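Local coordinates for chromosome-partitioning protein Spo0J (Thermus thermophilus HB27, PDB 1VZ0) that binds the plasmid centromere-like site parS, stimulates the ATPase Soj and probably takes part in chromosome partitioning, at residues L201-R204 and Q205-L209; L184-E187 and D188-W191; L165-E169 and R170-T174. All coordinates share one frame; numbering follows the deposited sequence.

Interaction 1. Residues L201-R204 and Q205-L209; sequences LSVR and QAEAL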
ATOM      1  N   LEU C 201      15.499  19.569   2.091  1.00 30.11           N
ATOM      2  CA  LEU C 201      16.502  19.440   1.041  1.00 28.48           C
ATOM      3  C   LEU C 201      16.047  18.702  -0.203  1.00 27.07           C
ATOM      4  O   LEU C 201      15.247  17.767  -0.127  1.00 26.62           O
ATOM      5  CB  LEU C 201      17.730  18.721   1.583  1.00 25.42           C
ATOM      6  CG  LEU C 201      18.836  19.549   2.218  1.00 30.49           C
ATOM      7  CD1 LEU C 201      18.236  20.674   3.024  1.00 30.95           C
ATOM      8  CD2 LEU C 201      19.720  18.629   3.063  1.00 27.41           C
ATOM      9  N   SER C 202      16.566  19.125  -1.350  1.00 21.10           N
ATOM     10  CA  SER C 202      16.259  18.454  -2.606  1.00 25.42           C
ATOM     11  C   SER C 202      17.265  17.294  -2.714  1.00 22.87           C
ATOM     12  O   SER C 202      18.197  17.204  -1.922  1.00 20.05           O
ATOM     13  CB  SER C 202      16.454  19.409  -3.788  1.00 27.38           C
ATOM     14  OG  SER C 202      17.819  19.771  -3.932  1.00 26.79           O
ATOM     15  N   VAL C 203      17.080  16.413  -3.686  1.00 23.63           N
ATOM     16  CA  VAL C 203      18.015  15.316  -3.860  1.00 22.71           C
ATOM     17  C   VAL C 203      19.410  15.881  -4.122  1.00 24.51           C
ATOM     18  O   VAL C 203      20.395  15.444  -3.517  1.00 23.19           O
ATOM     19  CB  VAL C 203      17.597  14.412  -5.030  1.00 22.99           C
ATOM     20  CG1 VAL C 203      18.708  13.390  -5.343  1.00 17.95           C
ATOM     21  CG2 VAL C 203      16.304  13.687  -4.666  1.00 23.10           C
ATOM     22  N   ARG C 204      19.487  16.863  -5.013  1.00 24.85           N
ATOM     23  CA  ARG C 204      20.760  17.492  -5.350  1.00 28.13           C
ATOM     24  C   ARG C 204      21.496  17.976  -4.101  1.00 27.99           C
ATOM     25  O   ARG C 204      22.688  17.723  -3.939  1.00 27.30           O
ATOM     26  CB  ARG C 204      20.533  18.679  -6.293  1.00 34.94           C
ATOM     27  CG  ARG C 204      21.805  19.402  -6.717  1.00 43.54           C
ATOM     28  CD  ARG C 204      21.457  20.658  -7.517  1.00 58.06           C
ATOM     29  NE  ARG C 204      22.628  21.453  -7.891  1.00 69.28           N
ATOM     30  CZ  ARG C 204      23.491  21.126  -8.852  1.00 73.87           C
ATOM     31  NH1 ARG C 204      24.529  21.913  -9.114  1.00 72.72           N
ATOM     32  NH2 ARG C 204      23.313  20.019  -9.562  1.00 76.87           N
ATOM     33  N   GLN C 205      20.799  18.682  -3.219  1.00 27.93           N
ATOM     34  CA  GLN C 205      21.462  19.163  -2.019  1.00 32.74           C
ATOM     35  C   GLN C 205      21.738  18.035  -1.035  1.00 31.90           C
ATOM     36  O   GLN C 205      22.641  18.151  -0.212  1.00 34.55           O
ATOM     37  CB  GLN C 205      20.671  20.310  -1.360  1.00 29.59           C
ATOM     38  CG  GLN C 205      19.181  20.178  -1.412  1.00 42.67           C
ATOM     39  CD  GLN C 205      18.459  21.522  -1.316  1.00 41.25           C
ATOM     40  OE1 GLN C 205      17.234  21.571  -1.289  1.00 47.18           O
ATOM     41  NE2 GLN C 205      19.219  22.609  -1.271  1.00 40.29           N
ATOM     42  N   ALA C 206      20.985  16.939  -1.120  1.00 27.56           N
ATOM     43  CA  ALA C 206      21.244  15.806  -0.228  1.00 27.67           C
ATOM     44  C   ALA C 206      22.576  15.175  -0.670  1.00 26.26           C
ATOM     45  O   ALA C 206      23.313  14.630   0.140  1.00 23.36           O
ATOM     46  CB  ALA C 206      20.123  14.787  -0.308  1.00 21.31           C
ATOM     47  N   GLU C 207      22.878  15.265  -1.961  1.00 22.59           N
ATOM     48  CA  GLU C 207      24.126  14.730  -2.490  1.00 26.32           C
ATOM     49  C   GLU C 207      25.301  15.574  -1.978  1.00 26.92           C
ATOM     50  O   GLU C 207      26.407  15.073  -1.786  1.00 30.92           O
ATOM     51  CB  GLU C 207      24.111  14.750  -4.025  1.00 20.00           C
ATOM     52  CG  GLU C 207      23.151  13.763  -4.668  1.00 22.24           C
ATOM     53  CD  GLU C 207      23.077  13.916  -6.190  1.00 23.45           C
ATOM     54  OE1 GLU C 207      22.330  13.159  -6.837  1.00 21.12           O
ATOM     55  OE2 GLU C 207      23.767  14.795  -6.742  1.00 31.34           O
ATOM     56  N   ALA C 208      25.050  16.857  -1.755  1.00 28.20           N
ATOM     57  CA  ALA C 208      26.085  17.754  -1.268  1.00 30.80           C
ATOM     58  C   ALA C 208      26.410  17.491   0.202  1.00 34.05           C
ATOM     59  O   ALA C 208      27.431  17.952   0.710  1.00 35.32           O
ATOM     60  CB  ALA C 208      25.648  19.196  -1.456  1.00 29.60           C
ATOM     61  N   LEU C 209      25.548  16.748   0.887  1.00 35.13           N
ATOM     62  CA  LEU C 209      25.782  16.453   2.295  1.00 39.33           C
ATOM     63  C   LEU C 209      27.101  15.723   2.548  1.00 43.07           C
ATOM     64  O   LEU C 209      27.668  15.810   3.640  1.00 40.97           O
ATOM     65  CB  LEU C 209      24.616  15.648   2.873  1.00 34.45           C
ATOM     66  CG  LEU C 209      23.392  16.508   3.177  1.00 30.65           C
ATOM     67  CD1 LEU C 209      22.278  15.669   3.737  1.00 23.40           C
ATOM     68  CD2 LEU C 209      23.789  17.583   4.163  1.00 32.00           C
TER
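L201 lies over one face of the flat carboxamide of Q205, its CG 4.1 Å from Q205 CD, while its CB rests beside the glutamine methylene, 3.6 Å from Q205 CG. S202 OG is on the other side of the amide plane, too close in the model to count as packing. At the oxygen end of the group Q205 OE1 accepts from S202 N. The geometry marks this bond, but its length of 2.5 Å and its bend to 144° at the hydrogen are doubtful, since S202 N stands too near Q205 CG. The side chain reaches back because Q205 CG is held between its own backbone N and carbonyl carbon (chi1 37°), with the chain extended beyond it.

The reciprocal bond runs from Q205 N to S202 OG, 3.3 Å and nearly straight at 167°, although the position of S202 OG is itself less certain. Together the two bonds make a capping box, with S202 at the N-cap of helix 203-207. Main-chain bonds then take over: A206 N donates to S202 O at 2.9 Å, and E207 N donates to V203 O. The second flat group, the E207 carboxylate, is touched lightly, V203 CG1 approaching E207 OE1 at 3.9 Å as the two side chains cross obliquely. L201 CD2 and L209 CD1 meet tip to tip at 4.0 Å, a light apolar contact between the residue before the N-cap and one beyond the helix.

Helix 203-207, little more than one turn, is the last helix of the modelled chain. L201 and A206 both pack on I196 of helix 189-199, and L209 touches W191 and E195 of the same helix. A206 is buried, also meeting H177 and A180 of helix 175-183, whereas L201 and L209 stay partly exposed.

Interaction 2. Residues L184-E187 and D188-W191; sequences LEPE and DRLW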
ATOM      1  N   LEU C 184      26.389   8.107   2.004  1.00 23.90           N
ATOM      2  CA  LEU C 184      27.006   8.561   3.247  1.00 24.11           C
ATOM      3  C   LEU C 184      27.453   7.330   4.009  1.00 15.82           C
ATOM      4  O   LEU C 184      26.915   6.253   3.794  1.00 17.03           O
ATOM      5  CB  LEU C 184      26.004   9.342   4.105  1.00 26.23           C
ATOM      6  CG  LEU C 184      25.466  10.678   3.594  1.00 27.63           C
ATOM      7  CD1 LEU C 184      24.472  11.244   4.603  1.00 20.33           C
ATOM      8  CD2 LEU C 184      26.615  11.643   3.371  1.00 26.92           C
ATOM      9  N   GLU C 185      28.446   7.477   4.880  1.00 20.85           N
ATOM     10  CA  GLU C 185      28.913   6.346   5.680  1.00 23.48           C
ATOM     11  C   GLU C 185      27.758   5.967   6.609  1.00 22.44           C
ATOM     12  O   GLU C 185      27.015   6.831   7.068  1.00 21.40           O
ATOM     13  CB  GLU C 185      30.155   6.721   6.505  1.00 20.77           C
ATOM     14  CG  GLU C 185      31.417   6.910   5.677  1.00 24.53           C
ATOM     15  CD  GLU C 185      31.814   5.644   4.930  1.00 25.84           C
ATOM     16  OE1 GLU C 185      32.086   5.718   3.718  1.00 21.04           O
ATOM     17  OE2 GLU C 185      31.852   4.568   5.556  1.00 27.03           O
ATOM     18  N   PRO C 186      27.596   4.669   6.892  1.00 24.09           N
ATOM     19  CA  PRO C 186      26.523   4.162   7.763  1.00 27.39           C
ATOM     20  C   PRO C 186      26.238   5.000   9.013  1.00 30.04           C
ATOM     21  O   PRO C 186      25.094   5.355   9.281  1.00 30.22           O
ATOM     22  CB  PRO C 186      26.997   2.754   8.115  1.00 25.88           C
ATOM     23  CG  PRO C 186      27.770   2.348   6.875  1.00 28.23           C
ATOM     24  CD  PRO C 186      28.554   3.602   6.546  1.00 17.57           C
ATOM     25  N   GLU C 187      27.282   5.332   9.762  1.00 30.66           N
ATOM     26  CA  GLU C 187      27.120   6.094  10.993  1.00 35.62           C
ATOM     27  C   GLU C 187      26.754   7.567  10.826  1.00 36.17           C
ATOM     28  O   GLU C 187      26.630   8.292  11.813  1.00 34.49           O
ATOM     29  CB  GLU C 187      28.382   5.965  11.866  1.00 41.59           C
ATOM     30  CG  GLU C 187      29.692   6.368  11.204  1.00 49.25           C
ATOM     31  CD  GLU C 187      30.238   5.330  10.217  1.00 55.54           C
ATOM     32  OE1 GLU C 187      31.343   5.565   9.677  1.00 60.41           O
ATOM     33  OE2 GLU C 187      29.582   4.291   9.978  1.00 55.14           O
ATOM     34  N   ASP C 188      26.569   8.013   9.590  1.00 31.18           N
ATOM     35  CA  ASP C 188      26.207   9.404   9.348  1.00 29.04           C
ATOM     36  C   ASP C 188      24.843   9.504   8.696  1.00 23.96           C
ATOM     37  O   ASP C 188      24.336  10.597   8.463  1.00 22.35           O
ATOM     38  CB  ASP C 188      27.233  10.061   8.426  1.00 36.39           C
ATOM     39  CG  ASP C 188      28.597  10.161   9.058  1.00 42.48           C
ATOM     40  OD1 ASP C 188      29.594  10.240   8.309  1.00 44.58           O
ATOM     41  OD2 ASP C 188      28.668  10.166  10.304  1.00 45.68           O
ATOM     42  N   ARG C 189      24.241   8.359   8.408  1.00 23.01           N
ATOM     43  CA  ARG C 189      22.960   8.342   7.724  1.00 22.15           C
ATOM     44  C   ARG C 189      21.795   8.955   8.482  1.00 24.79           C
ATOM     45  O   ARG C 189      20.969   9.651   7.890  1.00 22.27           O
ATOM     46  CB  ARG C 189      22.652   6.915   7.278  1.00 15.33           C
ATOM     47  CG  ARG C 189      23.623   6.467   6.205  1.00 18.81           C
ATOM     48  CD  ARG C 189      23.460   5.016   5.783  1.00 20.22           C
ATOM     49  NE  ARG C 189      24.470   4.710   4.778  1.00 24.39           N
ATOM     50  CZ  ARG C 189      24.775   3.491   4.345  1.00 26.33           C
ATOM     51  NH1 ARG C 189      25.717   3.348   3.422  1.00 21.81           N
ATOM     52  NH2 ARG C 189      24.147   2.424   4.831  1.00 22.51           N
ATOM     53  N   LEU C 190      21.718   8.704   9.783  1.00 26.97           N
ATOM     54  CA  LEU C 190      20.641   9.288  10.561  1.00 29.52           C
ATOM     55  C   LEU C 190      20.814  10.798  10.537  1.00 28.45           C
ATOM     56  O   LEU C 190      19.857  11.542  10.292  1.00 28.31           O
ATOM     57  CB  LEU C 190      20.646   8.760  12.000  1.00 27.60           C
ATOM     58  CG  LEU C 190      20.065   7.347  12.107  1.00 35.77           C
ATOM     59  CD1 LEU C 190      19.983   6.907  13.572  1.00 38.43           C
ATOM     60  CD2 LEU C 190      18.674   7.331  11.480  1.00 33.73           C
ATOM     61  N   TRP C 191      22.038  11.253  10.775  1.00 26.98           N
ATOM     62  CA  TRP C 191      22.299  12.678  10.747  1.00 25.05           C
ATOM     63  C   TRP C 191      21.832  13.249   9.407  1.00 26.98           C
ATOM     64  O   TRP C 191      21.144  14.273   9.354  1.00 25.19           O
ATOM     65  CB  TRP C 191      23.785  12.961  10.910  1.00 30.52           C
ATOM     66  CG  TRP C 191      24.075  14.420  10.777  1.00 36.76           C
ATOM     67  CD1 TRP C 191      23.790  15.396  11.687  1.00 38.37           C
ATOM     68  CD2 TRP C 191      24.599  15.088   9.625  1.00 41.43           C
ATOM     69  NE1 TRP C 191      24.097  16.631  11.173  1.00 38.34           N
ATOM     70  CE2 TRP C 191      24.599  16.471   9.908  1.00 42.23           C
ATOM     71  CE3 TRP C 191      25.067  14.652   8.379  1.00 42.49           C
ATOM     72  CZ2 TRP C 191      25.048  17.426   8.988  1.00 41.08           C
ATOM     73  CZ3 TRP C 191      25.513  15.602   7.463  1.00 44.59           C
ATOM     74  CH2 TRP C 191      25.501  16.973   7.775  1.00 42.51           C
TER
HETATM   75  O   HOH W   1      29.222   9.705   5.445  1.00 27.82           O
HETATM   76  O   HOH W   2      24.166   9.710  11.871  1.00 24.46           O
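R189 folds back on L184 and P186, and this is the compact part of the turn. L184 O accepts from R189 NE at 3.1 Å and from R189 NH1 at 3.2 Å, a side-on grip by two nitrogens on one oxygen. The NH1 donor lies almost in line with the carbonyl bond (175°), whereas NE comes in from above the carbonyl plane. P186 CA covers one face of the guanidinium, 3.6 Å above its plane and offset toward the rim. Fully extended from CG to NE, the arginine chain runs slantwise past the proline ring. Two backbone bonds close the turn into helix 189-199: D188 N to E185 O, 2.8 Å, and R189 N to P186 O.

The side formed by E185, E187 and D188 is looser and wetter. One water donates to D188 OD1 and accepts from E185 N, though the latter distance is too short to be trusted; another links E187 O to W191 N, 2.8 Å from each.

Within these segments the arginine's positive charge thus meets a carbonyl dipole, with no carboxylate touching it, and the forked bond on L184 O should restrain both the guanidinium's rotation and the loop that enters the helix.

Interaction 3. Residues L165-E169 and R170-T174; sequences LEALE and RGEIT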
ATOM      1  N   LEU C 165      13.910   4.249   5.999  1.00 20.54           N
ATOM      2  CA  LEU C 165      12.946   3.517   5.183  1.00 19.42           C
ATOM      3  C   LEU C 165      11.507   3.949   5.506  1.00 20.34           C
ATOM      4  O   LEU C 165      10.656   3.983   4.617  1.00 21.03           O
ATOM      5  CB  LEU C 165      13.102   2.001   5.378  1.00 13.18           C
ATOM      6  CG  LEU C 165      14.404   1.345   4.893  1.00 14.57           C
ATOM      7  CD1 LEU C 165      14.371  -0.144   5.208  1.00 10.13           C
ATOM      8  CD2 LEU C 165      14.588   1.548   3.398  1.00  9.36           C
ATOM      9  N   GLU C 166      11.242   4.287   6.768  1.00 21.28           N
ATOM     10  CA  GLU C 166       9.914   4.743   7.183  1.00 24.24           C
ATOM     11  C   GLU C 166       9.589   6.094   6.554  1.00 22.97           C
ATOM     12  O   GLU C 166       8.459   6.332   6.112  1.00 21.62           O
ATOM     13  CB  GLU C 166       9.830   4.879   8.711  1.00 22.80           C
ATOM     14  CG  GLU C 166       9.507   3.591   9.408  1.00 30.81           C
ATOM     15  CD  GLU C 166       8.133   3.069   9.027  1.00 32.30           C
ATOM     16  OE1 GLU C 166       8.005   1.855   8.783  1.00 32.56           O
ATOM     17  OE2 GLU C 166       7.183   3.871   8.981  1.00 38.67           O
ATOM     18  N   ALA C 167      10.584   6.971   6.528  1.00 20.33           N
ATOM     19  CA  ALA C 167      10.412   8.300   5.966  1.00 20.88           C
ATOM     20  C   ALA C 167      10.107   8.183   4.474  1.00 26.22           C
ATOM     21  O   ALA C 167       9.379   9.004   3.901  1.00 26.06           O
ATOM     22  CB  ALA C 167      11.665   9.116   6.191  1.00 20.60           C
ATOM     23  N   LEU C 168      10.658   7.144   3.857  1.00 22.67           N
ATOM     24  CA  LEU C 168      10.450   6.909   2.441  1.00 22.53           C
ATOM     25  C   LEU C 168       9.011   6.454   2.235  1.00 21.45           C
ATOM     26  O   LEU C 168       8.311   6.944   1.355  1.00 16.74           O
ATOM     27  CB  LEU C 168      11.403   5.826   1.935  1.00 19.97           C
ATOM     28  CG  LEU C 168      11.857   5.967   0.479  1.00 30.22           C
ATOM     29  CD1 LEU C 168      12.558   4.694   0.061  1.00 27.80           C
ATOM     30  CD2 LEU C 168      10.682   6.245  -0.438  1.00 29.34           C
ATOM     31  N   GLU C 169       8.576   5.500   3.048  1.00 20.94           N
ATOM     32  CA  GLU C 169       7.213   5.006   2.960  1.00 24.95           C
ATOM     33  C   GLU C 169       6.183   6.109   3.263  1.00 23.96           C
ATOM     34  O   GLU C 169       5.105   6.129   2.675  1.00 22.89           O
ATOM     35  CB  GLU C 169       7.022   3.836   3.924  1.00 27.07           C
ATOM     36  CG  GLU C 169       8.096   2.782   3.782  1.00 35.29           C
ATOM     37  CD  GLU C 169       7.531   1.391   3.672  1.00 36.41           C
ATOM     38  OE1 GLU C 169       6.849   1.112   2.669  1.00 38.43           O
ATOM     39  OE2 GLU C 169       7.769   0.581   4.588  1.00 42.26           O
ATOM     40  N   ARG C 170       6.515   7.018   4.175  1.00 17.52           N
ATOM     41  CA  ARG C 170       5.606   8.111   4.504  1.00 24.54           C
ATOM     42  C   ARG C 170       5.597   9.162   3.402  1.00 25.08           C
ATOM     43  O   ARG C 170       4.755  10.064   3.403  1.00 22.41           O
ATOM     44  CB  ARG C 170       5.997   8.799   5.815  1.00 17.64           C
ATOM     45  CG  ARG C 170       5.684   7.997   7.074  1.00 24.51           C
ATOM     46  CD  ARG C 170       5.671   8.909   8.297  1.00 20.93           C
ATOM     47  NE  ARG C 170       6.944   9.597   8.469  1.00 27.38           N
ATOM     48  CZ  ARG C 170       7.997   9.072   9.090  1.00 32.37           C
ATOM     49  NH1 ARG C 170       9.124   9.765   9.199  1.00 28.02           N
ATOM     50  NH2 ARG C 170       7.915   7.857   9.620  1.00 28.95           N
ATOM     51  N   GLY C 171       6.536   9.052   2.464  1.00 22.87           N
ATOM     52  CA  GLY C 171       6.603  10.027   1.393  1.00 18.06           C
ATOM     53  C   GLY C 171       7.255  11.324   1.840  1.00 17.50           C
ATOM     54  O   GLY C 171       7.149  12.324   1.148  1.00 19.20           O
ATOM     55  N   GLU C 172       7.923  11.313   2.992  1.00 17.66           N
ATOM     56  CA  GLU C 172       8.615  12.497   3.493  1.00 18.97           C
ATOM     57  C   GLU C 172       9.910  12.734   2.708  1.00 18.70           C
ATOM     58  O   GLU C 172      10.403  13.852   2.661  1.00 26.17           O
ATOM     59  CB  GLU C 172       8.912  12.352   4.986  1.00 25.23           C
ATOM     60  CG  GLU C 172       7.673  12.432   5.858  1.00 38.96           C
ATOM     61  CD  GLU C 172       7.957  12.154   7.326  1.00 47.33           C
ATOM     62  OE1 GLU C 172       6.997  12.161   8.125  1.00 50.58           O
ATOM     63  OE2 GLU C 172       9.135  11.930   7.679  1.00 54.04           O
ATOM     64  N   ILE C 173      10.470  11.675   2.117  1.00 17.80           N
ATOM     65  CA  ILE C 173      11.674  11.791   1.276  1.00 18.42           C
ATOM     66  C   ILE C 173      11.455  10.931   0.031  1.00 21.86           C
ATOM     67  O   ILE C 173      10.542  10.100  -0.008  1.00 20.78           O
ATOM     68  CB  ILE C 173      12.981  11.323   1.976  1.00 18.94           C
ATOM     69  CG1 ILE C 173      12.920   9.830   2.280  1.00 20.00           C
ATOM     70  CG2 ILE C 173      13.221  12.129   3.254  1.00 17.54           C
ATOM     71  CD1 ILE C 173      14.197   9.290   2.972  1.00 17.38           C
ATOM     72  N   THR C 174      12.284  11.118  -0.987  1.00 19.05           N
ATOM     73  CA  THR C 174      12.129  10.362  -2.221  1.00 17.20           C
ATOM     74  C   THR C 174      13.151   9.242  -2.342  1.00 19.37           C
ATOM     75  O   THR C 174      14.069   9.130  -1.534  1.00 18.08           O
ATOM     76  CB  THR C 174      12.306  11.271  -3.465  1.00 20.90           C
ATOM     77  OG1 THR C 174      13.679  11.681  -3.560  1.00 19.19           O
ATOM     78  CG2 THR C 174      11.422  12.521  -3.360  1.00 16.27           C
TER
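R170 folds back along the helix end that E166 and A167 belong to, and its side chain can be followed atom by atom. CB and CG both pass E166 O, CG at 3.4 Å. A bend at chi3 (-58°) then turns the group across the last helical turn. NE donates to E172 OE1 at 2.6 Å, and NH1 donates to E172 OE2 at the same distance, so the arginine holds the carboxylate side-on with one nitrogen to each oxygen. The E172 carboxylate carbon lies in the guanidinium plane, yet both oxygens are met from above the carboxylate plane. CZ and NH1 sit over A167, NH1 3.8 Å from A167 CA, which together with E166 O covers one face of the guanidinium. NH2 ends beside E166 CB, 3.7 Å away. E166 OE2 stays 4.1 Å from R170 NH2, beyond a salt bridge; the firmer partner of this glutamate is R79 of the second subunit.

Beneath the arginine the helix stops in a Schellman motif. G171 has a positive phi of 78°, E172 N returns to A167 O at 2.9 Å, and G171 N returns to L168 O at 3.0 Å. I173 then turns inward, its CG1 lying against L168 CA and its CD1 against A167 CB.

The turn joins helix 162-169 to helix 175-183, where T174 takes the N-cap position and its OG1 accepts from H177 N. L168 and E169 lean on V121 of helix 120-132, and E169 OE1 is hydrogen-bonded to S119. On another side, E172 and I173 pack on helix 189-199 through L197, while Q61 of the second subunit touches R170, placing the turn at the subunit interface.

Overall arrangement
The three contacts follow one another along the chain, 3 then 2 then 1, all in the ParB helix-turn-helix region but beyond the probable DNA-binding motif 137-156. Their centres lie 14 to 16 Å apart. Interaction 1 joins the others: L209 CD2 packs on W191 CH2 of interaction 2 at 4.0 Å, and V203 CG2 reaches T174 OG1 of interaction 3 at 3.5 Å. Interactions 2 and 3 do not touch, their nearest atoms being about 8 Å apart. A cobalt ion lies about 3 Å from the R170 side chain of interaction 3; the V203 and R189 side chains are about 6 Å and about 13 Å from a bound cobalt.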